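Phosphoribosylglycinamide synthetase (Anaerococcus prevotii, PDB 4DIM) probably binds ATP and a metal ion and acts as a ligase of the ATP-grasp superfamily. Local coordinates at residues 9-14 with 53-58; 33-38 with 44-49. One frame throughout, in Å; residues are numbered along the deposited sequence.

Contact 1. Residues 9-14 with 53-58; sequences RLLILG and SYMDIS
The carbonyl oxygen of L13, whose residue packs against I57, accepts a hydrogen bond from the hydroxyl of T77 and a weak one from the side-chain amide of Q19. The L13–G14 peptide held in this way presents one flat face to I57. CD1 of I57 sits almost directly over that face, 3.7 Å from G14 N and 3.8 Å from L13 C. A chi1 of 72° places I57 CG1 between its own backbone N and carbonyl carbon, and an extended chi2 then carries CD1 onto the peptide. The other branch of the isoleucine covers the leucine beside it, with CG2 4.2 Å from L13 CB. G14 itself has a positive phi, 107°, which suits a residue without a side chain.

Farther back along the strand, the selenomethionine M55 lays its SE–CE end alongside one methyl of L11, CE approaching CD1 to 4.3 Å. L11 and L13 also meet I90 of helix 84-94, while M55 touches E62 and K66 of helix 60-66. Beyond I57 the chain turns, and S58 OG donates to D56 OD1 at 2.8 Å on the syn side of the carboxylate, 26° out of its plane; E62 binds the backbone N of D56.

Strand 32-37 lies between strands 9-13 and 51-54, and on one face of the parallel sheet M55 and I57, from the loop that continues strand 51-54, bridge the gap across it. With helices along that face and a possible glycine-rich loop following G14, this is consistent with the Rossmann-like N-terminal domain of ATP-grasp enzymes.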
ATOM      1  N   ARG A   9       3.196 -20.646 -15.226  1.00103.15           N
ATOM      2  CA  ARG A   9       1.871 -20.014 -15.076  1.00 98.84           C
ATOM      3  C   ARG A   9       1.706 -19.260 -13.759  1.00 96.29           C
ATOM      4  O   ARG A   9       1.781 -19.858 -12.692  1.00 94.89           O
ATOM      5  CB  ARG A   9       0.750 -21.076 -15.205  1.00100.62           C
ATOM      6  CG  ARG A   9       0.738 -21.800 -16.570  1.00103.15           C
ATOM      7  CD  ARG A   9      -0.085 -23.079 -16.594  1.00111.11           C
ATOM      8  NE  ARG A   9      -1.513 -22.851 -16.328  1.00114.16           N
ATOM      9  CZ  ARG A   9      -2.427 -22.506 -17.240  1.00123.22           C
ATOM     10  NH1 ARG A   9      -3.689 -22.307 -16.878  1.00 99.85           N
ATOM     11  NH2 ARG A   9      -2.085 -22.353 -18.519  1.00111.05           N
ATOM     12  N   LEU A  10       1.411 -17.954 -13.837  1.00 90.09           N
ATOM     13  CA  LEU A  10       1.230 -17.125 -12.648  1.00 87.10           C
ATOM     14  C   LEU A  10      -0.125 -16.545 -12.683  1.00 87.48           C
ATOM     15  O   LEU A  10      -0.415 -15.822 -13.624  1.00 87.68           O
ATOM     16  CB  LEU A  10       2.286 -15.980 -12.578  1.00 85.21           C
ATOM     17  CG  LEU A  10       2.161 -14.988 -11.402  1.00 86.10           C
ATOM     18  CD1 LEU A  10       2.573 -15.608 -10.126  1.00 85.57           C
ATOM     19  CD2 LEU A  10       2.937 -13.719 -11.671  1.00 88.36           C
ATOM     20  N   LEU A  11      -0.909 -16.746 -11.623  1.00 81.77           N
ATOM     21  CA  LEU A  11      -2.231 -16.143 -11.493  1.00 80.32           C
ATOM     22  C   LEU A  11      -2.045 -14.848 -10.756  1.00 84.05           C
ATOM     23  O   LEU A  11      -1.506 -14.850  -9.645  1.00 84.12           O
ATOM     24  CB  LEU A  11      -3.214 -17.073 -10.747  1.00 81.67           C
ATOM     25  CG  LEU A  11      -4.493 -16.418 -10.182  1.00 85.18           C
ATOM     26  CD1 LEU A  11      -5.574 -16.223 -11.284  1.00 86.18           C
ATOM     27  CD2 LEU A  11      -5.030 -17.211  -9.005  1.00 87.45           C
ATOM     28  N   ILE A  12      -2.437 -13.732 -11.364  1.00 80.74           N
ATOM     29  CA  ILE A  12      -2.333 -12.449 -10.696  1.00 78.03           C
ATOM     30  C   ILE A  12      -3.713 -12.107 -10.212  1.00 85.56           C
ATOM     31  O   ILE A  12      -4.619 -11.984 -11.030  1.00 87.34           O
ATOM     32  CB  ILE A  12      -1.722 -11.354 -11.568  1.00 78.89           C
ATOM     33  CG1 ILE A  12      -0.251 -11.692 -11.911  1.00 77.97           C
ATOM     34  CG2 ILE A  12      -1.836 -10.010 -10.830  1.00 75.17           C
ATOM     35  CD1 ILE A  12       0.308 -10.978 -13.188  1.00 78.83           C
ATOM     36  N   LEU A  13      -3.888 -11.945  -8.898  1.00 83.90           N
ATOM     37  CA  LEU A  13      -5.202 -11.630  -8.325  1.00 84.70           C
ATOM     38  C   LEU A  13      -5.441 -10.147  -8.435  1.00 85.51           C
ATOM     39  O   LEU A  13      -4.758  -9.373  -7.765  1.00 85.27           O
ATOM     40  CB  LEU A  13      -5.298 -12.064  -6.861  1.00 85.60           C
ATOM     41  CG  LEU A  13      -5.400 -13.557  -6.603  1.00 92.94           C
ATOM     42  CD1 LEU A  13      -4.024 -14.225  -6.688  1.00 95.32           C
ATOM     43  CD2 LEU A  13      -5.962 -13.824  -5.248  1.00 94.96           C
ATOM     44  N   GLY A  14      -6.352  -9.773  -9.317  1.00 81.98           N
ATOM     45  CA  GLY A  14      -6.724  -8.399  -9.583  1.00 81.65           C
ATOM     46  C   GLY A  14      -6.178  -7.972 -10.917  1.00 89.76           C
ATOM     47  O   GLY A  14      -5.110  -8.442 -11.305  1.00 90.32           O
ATOM     48  N   SER A  53      -9.484 -15.593 -15.732  1.00 91.56           N
ATOM     49  CA  SER A  53     -10.237 -16.515 -14.871  1.00 92.55           C
ATOM     50  C   SER A  53     -11.151 -15.654 -14.054  1.00 95.38           C
ATOM     51  O   SER A  53     -10.684 -14.773 -13.333  1.00 92.95           O
ATOM     52  CB  SER A  53      -9.311 -17.361 -13.997  1.00 95.80           C
ATOM     53  OG  SER A  53     -10.026 -18.433 -13.405  1.00106.95           O
ATOM     54  N   TYR A  54     -12.452 -15.797 -14.272  1.00 94.14           N
ATOM     55  CA  TYR A  54     -13.407 -14.944 -13.618  1.00 92.71           C
ATOM     56  C   TYR A  54     -13.613 -15.434 -12.195  1.00 97.27           C
ATOM     57  O   TYR A  54     -13.924 -16.602 -11.978  1.00 99.45           O
ATOM     58  CB  TYR A  54     -14.699 -14.878 -14.426  1.00 96.27           C
ATOM     59  CG  TYR A  54     -14.580 -14.085 -15.714  1.00 98.43           C
ATOM     60  CD1 TYR A  54     -15.006 -14.617 -16.922  1.00103.18           C
ATOM     61  CD2 TYR A  54     -14.151 -12.764 -15.706  1.00 98.02           C
ATOM     62  CE1 TYR A  54     -14.970 -13.871 -18.097  1.00104.55           C
ATOM     63  CE2 TYR A  54     -14.093 -12.012 -16.876  1.00 99.33           C
ATOM     64  CZ  TYR A  54     -14.507 -12.565 -18.073  1.00108.17           C
ATOM     65  OH  TYR A  54     -14.477 -11.823 -19.237  1.00107.41           O
HETATM   66  N   MSE A  55     -13.348 -14.553 -11.218  1.00 92.53           N
HETATM   67  CA  MSE A  55     -13.444 -14.898  -9.802  1.00 91.67           C
HETATM   68  C   MSE A  55     -13.506 -13.666  -8.960  1.00 98.83           C
HETATM   69  O   MSE A  55     -12.894 -12.666  -9.313  1.00 98.26           O
HETATM   70  CB  MSE A  55     -12.210 -15.741  -9.359  1.00 91.14           C
HETATM   71  CG  MSE A  55     -10.835 -15.060  -9.651  1.00 92.00           C
HETATM   72 SE   MSE A  55      -9.307 -16.047  -9.037  0.72 95.26          SE
HETATM   73  CE  MSE A  55      -9.456 -17.603 -10.044  1.00 96.50           C
ATOM     74  N   ASP A  56     -14.213 -13.746  -7.828  1.00 98.92           N
ATOM     75  CA  ASP A  56     -14.215 -12.697  -6.814  1.00 97.85           C
ATOM     76  C   ASP A  56     -13.027 -13.038  -5.888  1.00 99.02           C
ATOM     77  O   ASP A  56     -13.053 -14.029  -5.134  1.00 98.85           O
ATOM     78  CB  ASP A  56     -15.553 -12.588  -6.071  1.00101.79           C
ATOM     79  CG  ASP A  56     -15.508 -11.612  -4.913  1.00114.67           C
ATOM     80  OD1 ASP A  56     -14.750 -10.588  -5.014  1.00110.01           O
ATOM     81  OD2 ASP A  56     -16.210 -11.865  -3.899  1.00125.07           O
ATOM     82  N   ILE A  57     -11.972 -12.232  -6.020  1.00 91.90           N
ATOM     83  CA  ILE A  57     -10.696 -12.416  -5.333  1.00 89.40           C
ATOM     84  C   ILE A  57     -10.771 -12.086  -3.817  1.00 93.94           C
ATOM     85  O   ILE A  57      -9.891 -12.482  -3.049  1.00 92.29           O
ATOM     86  CB  ILE A  57      -9.572 -11.610  -6.027  1.00 89.73           C
ATOM     87  CG1 ILE A  57      -9.701 -10.056  -5.804  1.00 88.25           C
ATOM     88  CG2 ILE A  57      -9.469 -12.014  -7.528  1.00 89.09           C
ATOM     89  CD1 ILE A  57      -8.491  -9.255  -6.347  1.00 81.11           C
ATOM     90  N   SER A  58     -11.822 -11.392  -3.395  1.00 91.23           N
ATOM     91  CA  SER A  58     -12.052 -11.089  -1.992  1.00 90.37           C
ATOM     92  C   SER A  58     -12.711 -12.276  -1.259  1.00 94.13           C
ATOM     93  O   SER A  58     -12.916 -12.201  -0.045  1.00 95.05           O
ATOM     94  CB  SER A  58     -12.945  -9.854  -1.887  1.00 93.40           C
ATOM     95  OG  SER A  58     -14.252 -10.159  -2.343  1.00 98.73           O
TER

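Contact 2. Residues 33-38 with 44-49; sequences TIAGTM and PCLNLA
A35 CB meets two apolar groups of the helical segment: A49 CB at 3.9 Å and one methyl of L46, CD2, at 4.0 Å. The same methyl extends along the strand to T37, where CG2 lies 4.3 Å away, so L46 spans two successive inward-facing positions. Its CB is not aimed at the strand. CG stands anti to the carbonyl carbon (chi1 -60°); CD1 continues the extended course, and CD2 branches off it toward A35 and T37. At the other end of the contact T33 turns its hydroxyl to the backbone of L48 and A49. OG1 rests against CA of A49 and comes within 3.6 Å of L48 O, while the backbone N of D50, the next residue, gives it a weak hydrogen bond.

T33, A35 and T37 alternate with I34, which points to the opposite face of the sheet and touches L11. Behind the first shell, A49 is fixed by its own N, which donates to C45 O at 2.8 Å. T37 is tied to the following residue, its OG1 binding M38 O at 3.2 Å in the carbonyl plane, on a lone pair. I52 of strand 51-54 flanks both T37 and L46, and from helix 20-29 Y23 touches A35 and A26 touches T33.

The axes of strand 33-37 and helix 44-48 approach to 8.7 Å and run in roughly opposing directions, at 142°. The small side chains of the strand on this side are consistent with the close approach of the helix, as befits the beta-alpha-beta crossover from strand 32-37 through helix 43-48 to strand 51-54 in a Rossmann-like sheet.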
ATOM      1  N   THR A  33       0.499 -15.433 -18.000  1.00 90.77           N
ATOM      2  CA  THR A  33      -0.310 -14.825 -16.964  1.00 88.23           C
ATOM      3  C   THR A  33      -1.792 -15.189 -17.110  1.00 92.00           C
ATOM      4  O   THR A  33      -2.317 -15.411 -18.201  1.00 91.02           O
ATOM      5  CB  THR A  33      -0.069 -13.320 -16.887  1.00 97.28           C
ATOM      6  OG1 THR A  33      -0.247 -12.727 -18.169  1.00106.01           O
ATOM      7  CG2 THR A  33       1.317 -13.008 -16.407  1.00 95.81           C
ATOM      8  N   ILE A  34      -2.432 -15.298 -15.953  1.00 88.71           N
ATOM      9  CA  ILE A  34      -3.828 -15.580 -15.793  1.00 89.26           C
ATOM     10  C   ILE A  34      -4.358 -14.447 -14.955  1.00 91.57           C
ATOM     11  O   ILE A  34      -3.924 -14.300 -13.814  1.00 88.54           O
ATOM     12  CB  ILE A  34      -4.051 -16.963 -15.142  1.00 94.43           C
ATOM     13  CG1 ILE A  34      -3.465 -18.093 -16.001  1.00 97.28           C
ATOM     14  CG2 ILE A  34      -5.546 -17.202 -14.872  1.00 96.26           C
ATOM     15  CD1 ILE A  34      -2.658 -18.970 -15.258  1.00101.44           C
ATOM     16  N   ALA A  35      -5.238 -13.619 -15.531  1.00 90.37           N
ATOM     17  CA  ALA A  35      -5.887 -12.536 -14.818  1.00 89.84           C
ATOM     18  C   ALA A  35      -7.042 -13.068 -13.962  1.00 98.37           C
ATOM     19  O   ALA A  35      -8.061 -13.483 -14.519  1.00 99.74           O
ATOM     20  CB  ALA A  35      -6.412 -11.513 -15.809  1.00 90.91           C
ATOM     21  N   GLY A  36      -6.854 -13.098 -12.635  1.00 96.68           N
ATOM     22  CA  GLY A  36      -7.897 -13.487 -11.683  1.00 98.57           C
ATOM     23  C   GLY A  36      -8.754 -12.253 -11.444  1.00103.35           C
ATOM     24  O   GLY A  36      -8.328 -11.350 -10.719  1.00100.56           O
ATOM     25  N   THR A  37      -9.916 -12.138 -12.112  1.00101.92           N
ATOM     26  CA  THR A  37     -10.662 -10.891 -12.025  1.00102.23           C
ATOM     27  C   THR A  37     -12.185 -11.046 -12.191  1.00112.81           C
ATOM     28  O   THR A  37     -12.719 -12.143 -12.274  1.00113.51           O
ATOM     29  CB  THR A  37     -10.097  -9.924 -13.095  1.00108.16           C
ATOM     30  OG1 THR A  37     -10.759  -8.662 -13.003  1.00104.81           O
ATOM     31  CG2 THR A  37     -10.220 -10.470 -14.534  1.00113.30           C
HETATM   32  N   MSE A  38     -12.867  -9.904 -12.173  1.00113.69           N
HETATM   33  CA  MSE A  38     -14.308  -9.788 -12.302  1.00118.09           C
HETATM   34  C   MSE A  38     -14.588  -9.343 -13.761  1.00125.71           C
HETATM   35  O   MSE A  38     -13.694  -8.772 -14.394  1.00123.47           O
HETATM   36  CB  MSE A  38     -14.793  -8.757 -11.235  1.00120.43           C
HETATM   37  CG  MSE A  38     -16.046  -9.138 -10.425  1.00129.96           C
HETATM   38 SE   MSE A  38     -16.151 -10.954  -9.728  0.85140.43          SE
HETATM   39  CE  MSE A  38     -18.107 -11.081  -9.431  1.00140.90           C
ATOM     40  N   PRO A  44      -5.624  -2.843 -20.891  1.00132.93           N
ATOM     41  CA  PRO A  44      -4.176  -3.123 -21.068  1.00131.54           C
ATOM     42  C   PRO A  44      -3.620  -4.274 -20.197  1.00132.60           C
ATOM     43  O   PRO A  44      -2.698  -4.958 -20.648  1.00132.62           O
ATOM     44  CB  PRO A  44      -3.506  -1.801 -20.692  1.00132.86           C
ATOM     45  CG  PRO A  44      -4.524  -0.780 -20.913  1.00139.09           C
ATOM     46  CD  PRO A  44      -5.858  -1.410 -20.633  1.00134.85           C
ATOM     47  N   CYS A  45      -4.173  -4.509 -18.971  1.00126.07           N
ATOM     48  CA  CYS A  45      -3.785  -5.658 -18.128  1.00123.43           C
ATOM     49  C   CYS A  45      -4.261  -6.944 -18.819  1.00130.62           C
ATOM     50  O   CYS A  45      -3.497  -7.905 -18.926  1.00129.35           O
ATOM     51  CB  CYS A  45      -4.362  -5.550 -16.713  1.00121.20           C
ATOM     52  SG  CYS A  45      -3.699  -4.181 -15.711  1.00122.88           S
ATOM     53  N   LEU A  46      -5.530  -6.936 -19.317  1.00131.17           N
ATOM     54  CA  LEU A  46      -6.151  -8.072 -20.025  1.00133.02           C
ATOM     55  C   LEU A  46      -5.480  -8.319 -21.374  1.00135.81           C
ATOM     56  O   LEU A  46      -5.479  -9.457 -21.853  1.00136.98           O
ATOM     57  CB  LEU A  46      -7.669  -7.854 -20.244  1.00134.89           C
ATOM     58  CG  LEU A  46      -8.558  -7.660 -18.998  1.00138.97           C
ATOM     59  CD1 LEU A  46     -10.035  -7.682 -19.378  1.00143.82           C
ATOM     60  CD2 LEU A  46      -8.255  -8.684 -17.918  1.00137.94           C
ATOM     61  N   ASN A  47      -4.922  -7.271 -21.988  1.00129.45           N
ATOM     62  CA  ASN A  47      -4.213  -7.419 -23.251  1.00130.12           C
ATOM     63  C   ASN A  47      -2.777  -7.917 -22.981  1.00129.26           C
ATOM     64  O   ASN A  47      -2.161  -8.486 -23.880  1.00130.95           O
ATOM     65  CB  ASN A  47      -4.261  -6.122 -24.053  1.00133.69           C
ATOM     66  CG  ASN A  47      -5.679  -5.821 -24.542  1.00145.59           C
ATOM     67  OD1 ASN A  47      -6.355  -6.671 -25.151  1.00120.25           O
ATOM     68  ND2 ASN A  47      -6.178  -4.610 -24.288  1.00140.37           N
ATOM     69  N   LEU A  48      -2.269  -7.755 -21.739  1.00120.17           N
ATOM     70  CA  LEU A  48      -0.984  -8.328 -21.308  1.00117.22           C
ATOM     71  C   LEU A  48      -1.204  -9.768 -20.870  1.00116.16           C
ATOM     72  O   LEU A  48      -0.308 -10.596 -21.063  1.00117.20           O
ATOM     73  CB  LEU A  48      -0.331  -7.545 -20.143  1.00114.86           C
ATOM     74  CG  LEU A  48       0.415  -6.251 -20.482  1.00119.30           C
ATOM     75  CD1 LEU A  48       0.586  -5.366 -19.218  1.00118.75           C
ATOM     76  CD2 LEU A  48       1.776  -6.556 -21.118  1.00120.48           C
ATOM     77  N   ALA A  49      -2.383 -10.067 -20.248  1.00107.35           N
ATOM     78  CA  ALA A  49      -2.699 -11.422 -19.763  1.00105.24           C
ATOM     79  C   ALA A  49      -2.940 -12.403 -20.884  1.00105.84           C
ATOM     80  O   ALA A  49      -3.621 -12.078 -21.858  1.00106.72           O
ATOM     81  CB  ALA A  49      -3.910 -11.410 -18.846  1.00104.79           C
TER

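How the contacts relate
Contact 2 contains strand 32-37, which contact 1 spans; the two lie on opposite faces of the same parallel sheet, their centres about 8 Å apart. Contact 2 packs helix 43-48 on one face; contact 1 joins strand 9-13 to the chain just past strand 51-54 on the other. The sheet itself couples them: S53 N lies 2.8 Å from A35 O and M55 N 2.7 Å from T37 O, both probable hydrogen bonds. G36 sits at the crossing, its O 3.5 Å from I57 CG2. In sequence, the crossover of contact 2 falls between the two segments of contact 1. G14 leads into the possible glycine-rich loop, and L48 lies near it.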